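Local coordinates for metagenomic carboxyl esterase MGS0156 (Uncultured organism, PDB 5D8M), which probably hydrolyses carboxylic ester bonds, acting as a carboxyl esterase built on a parallel sheet flanked by helices, at residues A252-T257 / P263-L268; M45-A50 / V78-S83; F204-P209 / T219-S224; L225-R230 / A281-I286; M304-K309 / S318-P323. All coordinates share one frame; numbering follows the deposited sequence.

Contact 1 (A252-T257 / P263-L268); sequences ASREET and PFYDIL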
# COMPACT_ATOMS: atom_id res chain seq x y z
N ALA A 252 10.57 -4.02 8.16
CA ALA A 252 11.01 -4.05 9.54
C ALA A 252 12.11 -5.09 9.65
O ALA A 252 12.30 -5.89 8.74
CB ALA A 252 9.86 -4.38 10.48
N SER A 253 12.84 -5.09 10.77
CA SER A 253 13.83 -6.12 11.01
C SER A 253 13.09 -7.43 11.14
O SER A 253 11.87 -7.44 11.33
CB SER A 253 14.64 -5.83 12.27
OG SER A 253 13.78 -5.83 13.41
N ARG A 254 13.82 -8.54 11.06
CA ARG A 254 13.18 -9.85 11.20
C ARG A 254 12.43 -9.98 12.53
O ARG A 254 11.31 -10.47 12.57
CB ARG A 254 14.21 -10.96 11.07
CG ARG A 254 13.57 -12.31 10.99
CD ARG A 254 14.59 -13.41 10.86
NE ARG A 254 13.92 -14.65 10.50
CZ ARG A 254 13.31 -15.47 11.36
NH1 ARG A 254 12.74 -16.59 10.91
NH2 ARG A 254 13.27 -15.20 12.66
N GLU A 255 13.04 -9.52 13.61
CA GLU A 255 12.42 -9.68 14.92
C GLU A 255 11.21 -8.77 15.13
O GLU A 255 10.37 -9.06 15.98
CB GLU A 255 13.46 -9.46 16.04
CG GLU A 255 13.86 -8.02 16.29
CD GLU A 255 14.71 -7.87 17.55
OE1 GLU A 255 14.83 -6.73 18.06
OE2 GLU A 255 15.25 -8.88 18.05
N GLU A 256 11.09 -7.68 14.36
CA GLU A 256 9.90 -6.84 14.44
C GLU A 256 8.91 -7.14 13.32
O GLU A 256 7.99 -6.36 13.04
CB GLU A 256 10.28 -5.36 14.42
CG GLU A 256 11.11 -4.93 15.65
CD GLU A 256 10.41 -5.19 16.99
OE1 GLU A 256 9.16 -5.15 17.06
OE2 GLU A 256 11.12 -5.44 18.00
N THR A 257 9.09 -8.29 12.68
CA THR A 257 8.21 -8.76 11.63
C THR A 257 7.31 -9.86 12.24
O THR A 257 7.79 -10.71 12.97
CB THR A 257 9.03 -9.32 10.42
OG1 THR A 257 9.78 -8.25 9.79
CG2 THR A 257 8.14 -9.98 9.38
N PRO A 263 8.31 -16.65 7.74
CA PRO A 263 8.79 -17.58 6.72
C PRO A 263 8.89 -16.96 5.32
O PRO A 263 9.77 -17.35 4.53
CB PRO A 263 7.73 -18.69 6.74
CG PRO A 263 7.20 -18.67 8.13
CD PRO A 263 7.17 -17.20 8.50
N PHE A 264 8.02 -16.00 5.01
CA PHE A 264 8.04 -15.37 3.69
C PHE A 264 9.10 -14.30 3.67
O PHE A 264 9.81 -14.15 2.69
CB PHE A 264 6.64 -14.81 3.35
CG PHE A 264 5.56 -15.85 3.49
CD1 PHE A 264 5.41 -16.84 2.52
CD2 PHE A 264 4.76 -15.90 4.63
CE1 PHE A 264 4.44 -17.85 2.67
CE2 PHE A 264 3.78 -16.90 4.78
CZ PHE A 264 3.62 -17.87 3.81
N TYR A 265 9.23 -13.56 4.78
CA TYR A 265 10.35 -12.64 4.96
C TYR A 265 11.69 -13.34 4.67
O TYR A 265 12.58 -12.76 4.06
CB TYR A 265 10.36 -12.08 6.37
CG TYR A 265 11.59 -11.24 6.67
CD1 TYR A 265 11.59 -9.87 6.42
CD2 TYR A 265 12.72 -11.81 7.21
CE1 TYR A 265 12.72 -9.11 6.68
CE2 TYR A 265 13.84 -11.06 7.48
CZ TYR A 265 13.83 -9.72 7.22
OH TYR A 265 14.96 -8.98 7.50
N ASP A 266 11.82 -14.57 5.15
CA ASP A 266 13.07 -15.29 5.06
C ASP A 266 13.40 -15.66 3.60
O ASP A 266 14.55 -15.65 3.21
CB ASP A 266 13.03 -16.56 5.92
CG ASP A 266 13.16 -16.26 7.43
OD1 ASP A 266 13.56 -15.13 7.81
OD2 ASP A 266 12.87 -17.17 8.22
N ILE A 267 12.37 -15.94 2.81
CA ILE A 267 12.59 -16.18 1.40
C ILE A 267 13.10 -14.92 0.70
O ILE A 267 14.11 -14.97 -0.02
CB ILE A 267 11.31 -16.67 0.73
CG1 ILE A 267 10.91 -18.02 1.31
CG2 ILE A 267 11.53 -16.80 -0.79
CD1 ILE A 267 9.55 -18.49 0.84
N LEU A 268 12.40 -13.82 0.90
CA LEU A 268 12.75 -12.56 0.24
C LEU A 268 14.11 -12.03 0.70
O LEU A 268 14.90 -11.50 -0.11
CB LEU A 268 11.66 -11.51 0.49
CG LEU A 268 10.27 -11.85 -0.08
CD1 LEU A 268 9.29 -10.71 0.16
CD2 LEU A 268 10.37 -12.13 -1.56
O HOH W 1 14.72 -6.46 7.34

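Contact 2 (M45-A50 / V78-S83); sequences MADHGA and VPLGVS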
# COMPACT_ATOMS: atom_id res chain seq x y z
N MSE A 45 2.90 13.75 15.32
CA MSE A 45 2.99 12.95 16.53
C MSE A 45 3.42 13.78 17.71
O MSE A 45 3.00 13.50 18.83
CB MSE A 45 3.94 11.79 16.30
CG MSE A 45 3.42 10.88 15.20
SE MSE A 45 4.62 9.43 14.73
CE MSE A 45 4.28 8.26 16.26
N ALA A 46 4.24 14.80 17.49
CA ALA A 46 4.61 15.67 18.61
C ALA A 46 3.38 16.48 19.03
O ALA A 46 3.21 16.77 20.21
CB ALA A 46 5.78 16.59 18.25
N ASP A 47 2.53 16.81 18.07
CA ASP A 47 1.38 17.69 18.35
C ASP A 47 0.18 16.97 18.99
O ASP A 47 -0.45 17.51 19.88
CB ASP A 47 0.92 18.36 17.05
CG ASP A 47 -0.29 19.28 17.28
OD1 ASP A 47 -0.08 20.43 17.69
OD2 ASP A 47 -1.44 18.85 17.06
N HIS A 48 -0.17 15.78 18.51
CA HIS A 48 -1.34 15.09 19.06
C HIS A 48 -1.23 13.58 18.94
O HIS A 48 -2.24 12.89 18.82
CB HIS A 48 -2.64 15.60 18.40
CG HIS A 48 -2.67 15.48 16.90
ND1 HIS A 48 -2.25 16.49 16.06
CD2 HIS A 48 -3.10 14.47 16.09
CE1 HIS A 48 -2.39 16.10 14.80
NE2 HIS A 48 -2.92 14.89 14.79
N GLY A 49 -0.01 13.06 19.02
CA GLY A 49 0.20 11.62 18.91
C GLY A 49 -0.19 10.81 20.14
O GLY A 49 -0.44 9.61 20.03
N ALA A 50 -0.24 11.45 21.31
CA ALA A 50 -0.28 10.71 22.58
C ALA A 50 -1.42 9.70 22.70
O ALA A 50 -1.23 8.62 23.24
CB ALA A 50 -0.33 11.69 23.76
N VAL A 78 4.34 22.89 9.56
CA VAL A 78 3.47 21.76 9.27
C VAL A 78 2.04 22.12 9.69
O VAL A 78 1.80 22.43 10.84
CB VAL A 78 3.93 20.49 10.00
CG1 VAL A 78 3.00 19.31 9.68
CG2 VAL A 78 5.38 20.15 9.61
N PRO A 79 1.10 22.10 8.73
CA PRO A 79 -0.32 22.32 9.02
C PRO A 79 -0.81 21.34 10.07
O PRO A 79 -0.60 20.14 9.91
CB PRO A 79 -1.02 22.07 7.68
CG PRO A 79 0.08 22.20 6.64
CD PRO A 79 1.31 21.68 7.33
N LEU A 80 -1.43 21.81 11.13
CA LEU A 80 -1.86 20.90 12.20
C LEU A 80 -3.31 21.16 12.60
O LEU A 80 -3.79 20.66 13.62
CB LEU A 80 -0.93 21.03 13.41
CG LEU A 80 0.46 20.44 13.14
CD1 LEU A 80 1.48 20.83 14.22
CD2 LEU A 80 0.37 18.91 13.01
N GLY A 81 -4.01 21.94 11.78
CA GLY A 81 -5.41 22.21 12.02
C GLY A 81 -6.29 21.36 11.12
O GLY A 81 -5.83 20.40 10.53
N VAL A 82 -7.56 21.70 11.06
CA VAL A 82 -8.54 20.96 10.30
C VAL A 82 -8.50 21.39 8.84
O VAL A 82 -8.60 22.59 8.52
CB VAL A 82 -9.97 21.15 10.85
CG1 VAL A 82 -10.99 20.45 9.96
CG2 VAL A 82 -10.06 20.65 12.30
N SER A 83 -8.37 20.41 7.96
CA SER A 83 -8.37 20.70 6.53
C SER A 83 -9.75 21.12 6.06
O SER A 83 -10.76 20.57 6.51
CB SER A 83 -7.90 19.49 5.73
OG SER A 83 -8.06 19.74 4.34
O HOH W 2 -4.13 19.60 16.55

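Contact 3 (F204-P209 / T219-S224); sequences FAESMP and TEALDS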
# COMPACT_ATOMS: atom_id res chain seq x y z
N PHE A 204 -6.62 -24.23 -5.09
CA PHE A 204 -7.44 -24.62 -3.96
C PHE A 204 -7.77 -23.40 -3.07
O PHE A 204 -8.89 -23.24 -2.60
CB PHE A 204 -6.74 -25.70 -3.15
CG PHE A 204 -6.90 -25.55 -1.67
CD1 PHE A 204 -8.09 -25.90 -1.05
CD2 PHE A 204 -5.85 -25.07 -0.89
CE1 PHE A 204 -8.24 -25.76 0.31
CE2 PHE A 204 -5.99 -24.93 0.48
CZ PHE A 204 -7.19 -25.27 1.08
N ALA A 205 -6.78 -22.55 -2.85
CA ALA A 205 -6.97 -21.36 -2.03
C ALA A 205 -7.97 -20.41 -2.70
O ALA A 205 -8.77 -19.76 -2.03
CB ALA A 205 -5.64 -20.64 -1.82
N GLU A 206 -7.91 -20.35 -4.02
CA GLU A 206 -8.81 -19.48 -4.77
C GLU A 206 -10.26 -19.91 -4.65
O GLU A 206 -11.15 -19.08 -4.56
CB GLU A 206 -8.40 -19.45 -6.24
CG GLU A 206 -7.17 -18.59 -6.52
CD GLU A 206 -7.53 -17.16 -6.89
OE1 GLU A 206 -8.71 -16.78 -6.72
OE2 GLU A 206 -6.62 -16.45 -7.36
N SER A 207 -10.50 -21.22 -4.62
CA SER A 207 -11.83 -21.76 -4.81
C SER A 207 -12.52 -22.29 -3.55
O SER A 207 -13.70 -22.66 -3.59
CB SER A 207 -11.79 -22.86 -5.86
OG SER A 207 -10.85 -23.87 -5.49
N MSE A 208 -11.80 -22.34 -2.43
CA MSE A 208 -12.41 -22.92 -1.24
C MSE A 208 -13.46 -21.98 -0.66
O MSE A 208 -13.28 -20.76 -0.64
CB MSE A 208 -11.34 -23.26 -0.19
CG MSE A 208 -10.55 -22.08 0.31
SE MSE A 208 -9.51 -22.58 1.88
CE MSE A 208 -11.00 -23.23 2.95
N PRO A 209 -14.58 -22.55 -0.19
CA PRO A 209 -15.70 -21.77 0.34
C PRO A 209 -15.34 -21.04 1.63
O PRO A 209 -14.88 -21.65 2.59
CB PRO A 209 -16.78 -22.83 0.59
CG PRO A 209 -16.01 -24.09 0.78
CD PRO A 209 -14.83 -24.00 -0.13
N THR A 219 -6.36 -18.90 -11.02
CA THR A 219 -5.50 -18.22 -10.07
C THR A 219 -5.48 -16.71 -10.37
O THR A 219 -4.43 -16.08 -10.29
CB THR A 219 -4.06 -18.75 -10.12
OG1 THR A 219 -3.53 -18.57 -11.45
CG2 THR A 219 -4.02 -20.24 -9.75
N GLU A 220 -6.64 -16.15 -10.69
CA GLU A 220 -6.74 -14.76 -11.15
C GLU A 220 -6.08 -13.73 -10.21
O GLU A 220 -5.39 -12.81 -10.66
CB GLU A 220 -8.22 -14.38 -11.38
CG GLU A 220 -9.17 -14.51 -10.16
CD GLU A 220 -10.62 -14.06 -10.47
OE1 GLU A 220 -11.51 -14.93 -10.60
OE2 GLU A 220 -10.88 -12.84 -10.58
N ALA A 221 -6.29 -13.88 -8.91
CA ALA A 221 -5.73 -12.95 -7.94
C ALA A 221 -4.19 -12.98 -7.92
O ALA A 221 -3.52 -11.93 -7.95
CB ALA A 221 -6.28 -13.27 -6.55
N LEU A 222 -3.63 -14.19 -7.89
CA LEU A 222 -2.17 -14.35 -7.90
C LEU A 222 -1.56 -14.00 -9.25
O LEU A 222 -0.45 -13.48 -9.30
CB LEU A 222 -1.76 -15.78 -7.52
CG LEU A 222 -1.73 -16.08 -6.02
CD1 LEU A 222 -1.06 -14.95 -5.23
CD2 LEU A 222 -3.15 -16.30 -5.52
N ASP A 223 -2.26 -14.28 -10.35
CA ASP A 223 -1.77 -13.86 -11.67
C ASP A 223 -1.48 -12.36 -11.71
O ASP A 223 -0.56 -11.90 -12.38
CB ASP A 223 -2.79 -14.19 -12.76
CG ASP A 223 -2.97 -15.68 -12.96
OD1 ASP A 223 -2.14 -16.47 -12.47
OD2 ASP A 223 -3.97 -16.05 -13.61
N SER A 224 -2.30 -11.61 -10.99
CA SER A 224 -2.18 -10.17 -10.97
C SER A 224 -0.94 -9.72 -10.20
O SER A 224 -0.52 -8.57 -10.33
CB SER A 224 -3.43 -9.53 -10.36
OG SER A 224 -4.54 -9.74 -11.20

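Contact 4 (L225-R230 / A281-I286); sequences LKRAYR and AADAII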
# COMPACT_ATOMS: atom_id res chain seq x y z
N LEU A 225 -0.40 -10.62 -9.38
CA LEU A 225 0.75 -10.30 -8.54
C LEU A 225 2.07 -10.88 -9.06
O LEU A 225 3.11 -10.71 -8.42
CB LEU A 225 0.49 -10.79 -7.12
CG LEU A 225 -0.64 -9.99 -6.46
CD1 LEU A 225 -1.04 -10.58 -5.09
CD2 LEU A 225 -0.19 -8.53 -6.34
N LYS A 226 2.05 -11.57 -10.19
CA LYS A 226 3.28 -12.12 -10.74
C LYS A 226 4.15 -11.01 -11.30
O LYS A 226 3.67 -10.11 -11.98
CB LYS A 226 3.00 -13.18 -11.82
CG LYS A 226 2.40 -14.44 -11.23
CD LYS A 226 2.07 -15.50 -12.25
CE LYS A 226 1.37 -16.67 -11.56
NZ LYS A 226 1.11 -17.76 -12.52
N ARG A 227 5.43 -11.07 -10.99
CA ARG A 227 6.38 -10.06 -11.40
C ARG A 227 6.34 -9.84 -12.93
O ARG A 227 6.28 -8.70 -13.39
CB ARG A 227 7.79 -10.46 -10.94
CG ARG A 227 8.88 -9.59 -11.51
CD ARG A 227 10.25 -9.98 -10.94
NE ARG A 227 10.39 -9.50 -9.57
CZ ARG A 227 11.47 -9.68 -8.83
NH1 ARG A 227 12.51 -10.33 -9.33
NH2 ARG A 227 11.52 -9.20 -7.59
N ALA A 228 6.37 -10.92 -13.70
CA ALA A 228 6.31 -10.83 -15.16
C ALA A 228 5.07 -10.04 -15.61
O ALA A 228 5.14 -9.14 -16.44
CB ALA A 228 6.32 -12.22 -15.77
N TYR A 229 3.93 -10.36 -15.03
CA TYR A 229 2.70 -9.67 -15.39
C TYR A 229 2.73 -8.18 -15.03
O TYR A 229 2.39 -7.32 -15.85
CB TYR A 229 1.54 -10.35 -14.69
CG TYR A 229 0.19 -9.85 -15.15
CD1 TYR A 229 -0.41 -10.40 -16.28
CD2 TYR A 229 -0.48 -8.86 -14.46
CE1 TYR A 229 -1.65 -9.96 -16.71
CE2 TYR A 229 -1.71 -8.41 -14.87
CZ TYR A 229 -2.30 -8.96 -15.99
OH TYR A 229 -3.53 -8.51 -16.40
N ARG A 230 3.13 -7.88 -13.81
CA ARG A 230 3.17 -6.52 -13.31
C ARG A 230 4.21 -5.64 -14.04
O ARG A 230 3.94 -4.47 -14.31
CB ARG A 230 3.44 -6.52 -11.80
CG ARG A 230 2.27 -7.11 -10.96
CD ARG A 230 1.32 -6.02 -10.38
NE ARG A 230 0.83 -5.09 -11.39
CZ ARG A 230 -0.31 -5.22 -12.07
NH1 ARG A 230 -1.14 -6.23 -11.83
NH2 ARG A 230 -0.66 -4.30 -12.95
N ALA A 281 11.04 -3.75 -1.10
CA ALA A 281 10.85 -2.30 -1.13
C ALA A 281 11.06 -1.71 -2.54
O ALA A 281 10.28 -0.87 -2.98
CB ALA A 281 11.78 -1.62 -0.15
N ALA A 282 12.07 -2.19 -3.26
CA ALA A 282 12.30 -1.77 -4.65
C ALA A 282 11.17 -2.17 -5.63
O ALA A 282 11.11 -1.66 -6.75
CB ALA A 282 13.67 -2.32 -5.14
N ASP A 283 10.27 -3.04 -5.20
CA ASP A 283 9.13 -3.48 -5.99
C ASP A 283 7.86 -2.75 -5.59
O ASP A 283 6.77 -3.10 -6.05
CB ASP A 283 8.89 -4.98 -5.82
CG ASP A 283 10.04 -5.85 -6.34
OD1 ASP A 283 11.11 -5.28 -6.70
OD2 ASP A 283 9.87 -7.10 -6.38
N ALA A 284 7.99 -1.74 -4.73
CA ALA A 284 6.84 -1.13 -4.09
C ALA A 284 6.78 0.36 -4.32
O ALA A 284 6.14 1.11 -3.54
CB ALA A 284 6.85 -1.44 -2.57
N ILE A 285 7.45 0.81 -5.38
CA ILE A 285 7.49 2.22 -5.67
C ILE A 285 6.98 2.49 -7.07
O ILE A 285 7.50 1.94 -8.06
CB ILE A 285 8.92 2.76 -5.48
CG1 ILE A 285 9.34 2.56 -4.01
CG2 ILE A 285 8.99 4.26 -5.87
CD1 ILE A 285 10.82 2.73 -3.74
N ILE A 286 5.96 3.33 -7.17
CA ILE A 286 5.39 3.71 -8.46
C ILE A 286 6.38 4.61 -9.23
O ILE A 286 6.72 5.70 -8.77
CB ILE A 286 4.04 4.45 -8.28
CG1 ILE A 286 3.04 3.57 -7.50
CG2 ILE A 286 3.52 4.95 -9.65
CD1 ILE A 286 1.69 4.30 -7.09
O HOH W 3 8.39 -8.64 -7.73

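Contact 5 (M304-K309 / S318-P323); sequences MPFSKK and SKNSYP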
# COMPACT_ATOMS: atom_id res chain seq x y z
N MSE A 304 -3.08 -2.55 8.20
CA MSE A 304 -4.20 -3.41 8.57
C MSE A 304 -4.16 -3.72 10.06
O MSE A 304 -3.34 -4.55 10.49
CB MSE A 304 -4.17 -4.74 7.78
CG MSE A 304 -4.48 -4.59 6.30
SE MSE A 304 -6.40 -4.56 5.99
CE MSE A 304 -6.84 -6.44 6.26
N PRO A 305 -5.04 -3.09 10.85
CA PRO A 305 -5.10 -3.36 12.28
C PRO A 305 -5.78 -4.70 12.59
O PRO A 305 -6.85 -4.99 12.07
CB PRO A 305 -5.94 -2.19 12.83
CG PRO A 305 -6.85 -1.81 11.67
CD PRO A 305 -6.01 -2.05 10.43
N PHE A 306 -5.14 -5.50 13.45
CA PHE A 306 -5.74 -6.70 14.00
C PHE A 306 -5.74 -6.56 15.52
O PHE A 306 -4.68 -6.43 16.12
CB PHE A 306 -4.94 -7.97 13.60
CG PHE A 306 -5.05 -8.34 12.15
CD1 PHE A 306 -4.25 -7.72 11.21
CD2 PHE A 306 -5.93 -9.34 11.74
CE1 PHE A 306 -4.35 -8.07 9.86
CE2 PHE A 306 -6.02 -9.70 10.41
CZ PHE A 306 -5.24 -9.04 9.47
N SER A 307 -6.90 -6.60 16.15
CA SER A 307 -6.92 -6.44 17.61
C SER A 307 -7.86 -7.38 18.36
O SER A 307 -7.85 -7.42 19.60
CB SER A 307 -7.25 -4.99 17.96
OG SER A 307 -8.14 -4.43 17.01
N LYS A 308 -8.68 -8.13 17.62
CA LYS A 308 -9.64 -9.06 18.22
C LYS A 308 -8.95 -10.14 19.06
O LYS A 308 -8.17 -10.94 18.56
CB LYS A 308 -10.49 -9.73 17.13
N LYS A 309 -9.24 -10.14 20.35
CA LYS A 309 -8.62 -11.09 21.25
C LYS A 309 -9.71 -11.82 22.03
O LYS A 309 -10.66 -11.19 22.51
CB LYS A 309 -7.64 -10.39 22.19
N SER A 318 1.87 -11.13 15.11
CA SER A 318 2.42 -10.79 16.42
C SER A 318 3.13 -9.44 16.51
O SER A 318 3.51 -9.02 17.59
CB SER A 318 3.40 -11.88 16.85
OG SER A 318 4.48 -11.92 15.93
N LYS A 319 3.34 -8.75 15.39
CA LYS A 319 4.03 -7.46 15.44
C LYS A 319 3.22 -6.39 14.69
O LYS A 319 3.74 -5.71 13.81
CB LYS A 319 5.44 -7.58 14.85
CG LYS A 319 6.38 -8.51 15.66
CD LYS A 319 6.64 -7.92 17.06
CE LYS A 319 7.52 -8.84 17.89
NZ LYS A 319 7.84 -8.24 19.22
N ASN A 320 1.95 -6.25 15.06
CA ASN A 320 0.98 -5.44 14.31
C ASN A 320 0.94 -3.98 14.74
O ASN A 320 0.24 -3.16 14.13
CB ASN A 320 -0.41 -6.07 14.44
CG ASN A 320 -1.42 -5.48 13.48
OD1 ASN A 320 -2.42 -4.89 13.89
ND2 ASN A 320 -1.17 -5.64 12.20
N SER A 321 1.66 -3.65 15.80
CA SER A 321 1.68 -2.29 16.33
C SER A 321 2.48 -1.35 15.43
O SER A 321 3.65 -1.60 15.14
CB SER A 321 2.24 -2.27 17.75
OG SER A 321 1.40 -2.99 18.62
N TYR A 322 1.83 -0.27 14.99
CA TYR A 322 2.47 0.78 14.21
C TYR A 322 1.56 2.01 14.29
O TYR A 322 0.34 1.85 14.39
CB TYR A 322 2.70 0.37 12.74
CG TYR A 322 3.47 1.42 11.99
CD1 TYR A 322 4.86 1.52 12.12
CD2 TYR A 322 2.82 2.36 11.20
CE1 TYR A 322 5.58 2.51 11.47
CE2 TYR A 322 3.53 3.36 10.55
CZ TYR A 322 4.89 3.43 10.69
OH TYR A 322 5.56 4.43 10.05
N PRO A 323 2.12 3.23 14.25
CA PRO A 323 1.23 4.41 14.30
C PRO A 323 0.52 4.70 12.98
O PRO A 323 0.79 5.72 12.33
CB PRO A 323 2.18 5.56 14.67
CG PRO A 323 3.53 5.11 14.19
CD PRO A 323 3.53 3.61 14.45

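Contact 1 (A252-T257 / P263-L268)
Arg254 and Asp266 form a salt bridge of two nearly straight hydrogen bonds. The guanidinium approaches side-on: NE of Arg254 lies 2.8 Å from OD1 of Asp266, and NH1 of Arg254 lies 2.8 Å from OD2 of Asp266. Each oxygen offers its syn lone pair, and the two planes are only 14° apart. Arginine suits the loop because its chain, extended from CG to NE, can span the gap to the helix.

The aliphatic part of Arg254 and its CA pack on the ring of Tyr265: CB and CG lie against CE2, CB of Arg254 at 3.6 Å from CE2 of Tyr265, and CA lies over one face. With CG anti to the backbone N (chi1 174°), Tyr265 reaches from helix 262-269 toward the loop.

A water joins the phenol to the loop, accepting from OH of Tyr265 and donating to Ala252 O. The loop is braced internally, since OG1 of Thr257 donates to Ser253 O (2.7 Å), and Arg262 NE binds Arg254 O.

Charge, aromatic face and water thus fasten the loop after strand 244-248 to the helix that follows it, and the buried phenol hydroxyl keeps a hydrogen-bonding partner.

Contact 2 (M45-A50 / V78-S83)
OD2 of Asp47 is gripped twice. ND1 of His48 donates to it across 2.7 Å, almost straight and in the plane of the imidazole, using the anti lone pair of OD2, the one away from the other oxygen. A water donates to the same OD2 and also to Leu80 O, which lies 3.1 Å from the water oxygen, so the carboxylate is tied to the backbone of the 78-83 loop through a water. NE2 of His48 is bonded in turn to OE1 of Glu329 on helix 324-338. A ring placed between two carboxylates is consistent with an imidazolium, and both bonds restrain its rotation.

The contact lies at the surface, at the C-terminal end of helix 34-48, where the chain returns after a long span without helix or strand and heads for strand 87-92 of the central parallel sheet. Leu80 provides the apolar touch. Its CD1 branch rests 3.8 Å from CB of Asp47, and the two side chains run antiparallel alongside one another. Asp47 turns its methylene toward the loop with CG anti to the backbone N (chi1 179°), a setting that also carries OD2 to its neighbour's ring. The other branch, CD2 of Leu80, comes within 4.3 Å of CE1 of His48. A branched aliphatic residue suits this place because it can touch both helix residues at once; Leu80 also touches Ile44, about one turn before His48 on the helix.

Contact 3 (F204-P209 / T219-S224)
Glu206 dominates this contact, reaching out from the last turn of helix 199-207 to the start of the short helix 220-223. Its chain is bent at chi2 (-93°), which lays CG and CD beside Thr219 and sets OE2 over the first turn of the opposing helix. There Ala221 N donates to OE2 of Glu206 at 3.0 Å, meeting the syn lone pair with a distinctly bent N-H angle of 139°. CB of Ala221 lies 3.3 Å from the same oxygen, a close fit that suits a residue with so small a side chain.

Thr219, the second residue, occupies the N-cap position, yet its hydroxyl makes no capping bond. OG1 instead donates to OD1 of Asp223 across 2.7 Å, arriving from above the carboxylate plane. Its backbone faces Glu206, whose CG is 3.9 Å from CA of Thr219.

Leu222 adds a lighter touch, with CD2 placed 3.9 Å from OE2 of Glu206; it also packs on Leu202 and Leu95. The chain between the two helices carries Cys213, disulfide-bonded to Cys99, so a covalent link lies close to the contact in sequence.

An acid suits such a helix start, whose backbone N-H groups may favour the ionised form of this buried carboxylate, although the Glu220 carboxylate, itself bonded to Glu217 N, would work against it, with its OE1 5.1 Å from OE1 of Glu206.

Contact 4 (L225-R230 / A281-I286)
The guanidinium of Arg227 is met at its edge by both of its partners here. OD2 of Asp283 lies near the guanidinium plane, tilted 15° from it, and a water sits at the edge within that plane. The carboxylate is turned steeply against the guanidinium, the two planes standing 75° apart, so the arginine takes one oxygen with one nitrogen and does not clasp both. NH2 of Arg227 donates to OD2 of Asp283 across 2.9 Å, on the syn lone pair, in a somewhat bent bond. This single charged bond makes up the direct contact.

The water closes a small ring. It accepts from NE of Arg227, at 2.9 Å, and donates to OD2 of Asp283, so that OD2 receives both a charged and a neutral donor.

Arg227 opens helix 227-236, which leads into strand 244-248 of the parallel sheet; Asp283 belongs to a 3-10 segment on the way to strand 290-293. The salt bridge therefore links two successive connections of a core consistent with an alpha/beta-hydrolase fold, joining segments more than fifty residues apart in sequence. Backbone bonds between Asp283 and Asp189 and between Leu225 and Ser191 bring both segments to the same loop following strand 178-184.

Arginine suits a place where the backbones stay well apart, about 9.0 Å between CA of Arg227 and CA of Asp283. Its chain leaves the helix extended and then bends at chi3 (-75°), turning the NE-NH2 side toward the carboxylate. Asp283, whose CB points toward the helix, covers the rest with its short side chain.

Contact 5 (M304-K309 / S318-P323)
Asn320 grips both ends of a short run of backbone with its amide. ND2 of Asn320 donates to Met304 O across 3.0 Å, and OD1 of Asn320 accepts from Phe306 N at 2.8 Å; both N-H angles are close to straight. The amide thereby bridges the C=O of Met304 and the N-H of Phe306, which flank Pro305. It joins two loops of the probable alpha/beta-hydrolase core, one following strand 290-293 and the other leading into helix 324-338, with helix 312-316 between them.

The two bonds differ in direction. Met304 O lies in the amide plane of Asn320, whereas Phe306 N reaches OD1 from above the carbonyl plane, 42° out of it. Asparagine fits because its planar end offers a donor and an acceptor together, and with CG anti to the backbone N (chi1 -168°) that end points at the facing loop. Together the bonds fix the flip of the amide and satisfy polar backbone atoms in a buried setting.

Outside this core, Asn320 O binds Arg324 NH2 at the start of the C-terminal helix, and Pro305 O takes a bond from Ser104 OG. Pro305 lies between the two bonded residues, its CA 3.5 Å from OD1 of Asn320. The Phe306 ring stands steeply against the amide, at 76°, and meets it by an edge: CD1 of Phe306 comes 3.8 Å from ND2 of Asn320.

In the fold
Along the chain the order is contact 2, contact 3, contact 4 and contact 5, with contact 1 lying between the two halves of contact 4. All sit in connections around the seven-stranded parallel sheet. Contact 1 and the 281-286 half of contact 4 lie between strands 244-248 and 290-293, the contact centres about 18 Å apart. Contact 3 adjoins contact 4 through consecutive helices 220-223 and 227-236, where Ser224 O and Arg230 NH1 probably bond. Lys319 of contact 5 packs against residues 255-257 of contact 1, while Pro323 touches Met45 of contact 2. Contacts 2 and 3, about 42 Å apart between centres, lie on opposite sides of the molecule, so the five are spread widely over the chain.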